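Local coordinates for protein NAD-dependent L-serine dehydrogenase (PDB 3OBB) that oxidises L-serine and methyl-L-serine with NAD as the coenzyme, acting as a homotetrameric dehydrogenase possibly involved in serine catabolism, at residues L119-S124 / P151-M156. Residues are numbered along the deposited sequence; the frame is centred on the assembly and turned at random.
Sequences LDAPVS and PLFEAM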
loop_
_atom_site.group_PDB
_atom_site.type_symbol
_atom_site.label_atom_id
_atom_site.label_comp_id
_atom_site.label_asym_id
_atom_site.label_seq_id
_atom_site.Cartn_x
_atom_site.Cartn_y
_atom_site.Cartn_z
ATOM N N LEU A 119 25.545 4.971 26.036
ATOM C CA LEU A 119 25.223 4.152 24.875
ATOM C C LEU A 119 23.706 4.066 24.724
ATOM O O LEU A 119 22.975 4.002 25.725
ATOM C CB LEU A 119 25.786 2.738 25.059
ATOM C CG LEU A 119 27.290 2.560 25.215
ATOM C CD1 LEU A 119 27.584 1.104 25.500
ATOM C CD2 LEU A 119 28.048 3.070 23.968
ATOM N N ASP A 120 23.229 4.074 23.486
ATOM C CA ASP A 120 21.879 3.575 23.209
ATOM C C ASP A 120 22.032 2.100 22.828
ATOM O O ASP A 120 22.780 1.753 21.919
ATOM C CB ASP A 120 21.111 4.417 22.152
ATOM C CG ASP A 120 21.867 4.566 20.814
ATOM O OD1 ASP A 120 22.828 5.354 20.698
ATOM O OD2 ASP A 120 21.467 3.912 19.847
ATOM N N ALA A 121 21.364 1.231 23.561
ATOM C CA ALA A 121 21.528 -0.182 23.359
ATOM C C ALA A 121 20.177 -0.909 23.472
ATOM O O ALA A 121 19.979 -1.752 24.384
ATOM C CB ALA A 121 22.550 -0.747 24.335
ATOM N N PRO A 122 19.245 -0.569 22.564
ATOM C CA PRO A 122 17.948 -1.218 22.468
ATOM C C PRO A 122 18.146 -2.666 22.174
ATOM O O PRO A 122 19.186 -3.097 21.625
ATOM C CB PRO A 122 17.315 -0.568 21.243
ATOM C CG PRO A 122 18.530 -0.061 20.451
ATOM C CD PRO A 122 19.374 0.471 21.534
ATOM N N VAL A 123 17.110 -3.410 22.472
ATOM C CA VAL A 123 17.276 -4.810 22.626
ATOM C C VAL A 123 16.274 -5.532 21.729
ATOM O O VAL A 123 15.204 -4.985 21.384
ATOM C CB VAL A 123 17.220 -5.102 24.152
ATOM C CG1 VAL A 123 15.842 -5.400 24.606
ATOM C CG2 VAL A 123 18.206 -6.152 24.528
ATOM N N SER A 124 16.645 -6.739 21.305
ATOM C CA SER A 124 15.810 -7.538 20.417
ATOM C C SER A 124 15.855 -8.991 20.928
ATOM O O SER A 124 16.890 -9.465 21.392
ATOM C CB SER A 124 16.354 -7.362 18.988
ATOM O OG SER A 124 15.859 -8.308 18.094
ATOM N N PRO A 151 30.973 -6.430 29.653
ATOM C CA PRO A 151 30.604 -7.491 30.605
ATOM C C PRO A 151 29.142 -7.442 31.065
ATOM O O PRO A 151 28.593 -8.479 31.457
ATOM C CB PRO A 151 31.537 -7.238 31.799
ATOM C CG PRO A 151 32.709 -6.509 31.236
ATOM C CD PRO A 151 32.152 -5.667 30.119
ATOM N N LEU A 152 28.527 -6.258 31.027
ATOM C CA LEU A 152 27.115 -6.091 31.407
ATOM C C LEU A 152 26.147 -6.601 30.333
ATOM O O LEU A 152 25.118 -7.209 30.649
ATOM C CB LEU A 152 26.793 -4.630 31.723
ATOM C CG LEU A 152 27.404 -4.011 32.975
ATOM C CD1 LEU A 152 27.177 -2.520 32.941
ATOM C CD2 LEU A 152 26.781 -4.613 34.202
ATOM N N PHE A 153 26.485 -6.317 29.073
ATOM C CA PHE A 153 25.753 -6.808 27.903
ATOM C C PHE A 153 25.865 -8.314 27.804
ATOM O O PHE A 153 24.896 -8.987 27.483
ATOM C CB PHE A 153 26.337 -6.210 26.629
ATOM C CG PHE A 153 26.036 -4.758 26.438
ATOM C CD1 PHE A 153 26.991 -3.910 25.893
ATOM C CD2 PHE A 153 24.811 -4.232 26.803
ATOM C CE1 PHE A 153 26.720 -2.558 25.681
ATOM C CE2 PHE A 153 24.535 -2.878 26.618
ATOM C CZ PHE A 153 25.500 -2.040 26.045
ATOM N N GLU A 154 27.063 -8.835 28.064
ATOM C CA GLU A 154 27.290 -10.278 28.124
ATOM C C GLU A 154 26.510 -10.992 29.231
ATOM O O GLU A 154 26.190 -12.168 29.103
ATOM C CB GLU A 154 28.775 -10.567 28.241
ATOM C CG GLU A 154 29.546 -10.029 27.059
ATOM C CD GLU A 154 30.956 -10.530 27.001
ATOM O OE1 GLU A 154 31.414 -11.127 27.990
ATOM O OE2 GLU A 154 31.604 -10.330 25.951
ATOM N N ALA A 155 26.178 -10.281 30.295
ATOM C CA ALA A 155 25.371 -10.859 31.349
ATOM C C ALA A 155 23.889 -10.920 30.949
ATOM O O ALA A 155 23.168 -11.847 31.341
ATOM C CB ALA A 155 25.538 -10.051 32.619
HETATM N N MSE A 156 23.433 -9.917 30.198
HETATM C CA MSE A 156 22.011 -9.829 29.836
HETATM C C MSE A 156 21.675 -10.403 28.461
HETATM O O MSE A 156 20.494 -10.600 28.138
HETATM C CB MSE A 156 21.510 -8.381 29.902
HETATM C CG MSE A 156 21.352 -7.800 31.314
HETATM SE SE MSE A 156 20.956 -5.862 31.156
HETATM C CE MSE A 156 22.638 -5.218 30.394
#
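A121 and F153 mark the closest backbone approach of 119-124 and 151-156, their CA atoms 9.1 Å apart. Side chains alone meet across that gap, and the segments share no hydrogen bond. The strand side is interrupted at A121 and P122, between extended residues 119-120 and 123-124; the other side is the last turns of helix 143-156.

F153 spans most of the gap. A chi1 of -72° sets its CG opposite C, and the side chain leaves the helix toward the strand, ring end-on with CZ leading. CZ lies 3.6 Å from A121 CB, which meets the ring obliquely on its CE2 flank, 3.7 Å from CE2. L119 CD1 reaches the CE1 flank of the ring tip, at the edge and near the ring plane, 3.8 Å from F153 CE1. All three residues are buried and the mutual area is small, 113 Å², so the contact is a narrow apolar one. F137 of strand 135-140 meets the same ring with planes at about 45°, and L146 adds packing from the helix itself.

L119 and A121 point to the helix and D120 away, as successive strand residues do; D120 OD1 is hydrogen-bonded to H108 NE2 and G167 N, OD2 to Q170 N. Helix 143-156 thus packs on one face of the mixed sheet through apolar side chains, an alpha/beta feature of this Rossmann-type NAD-binding domain.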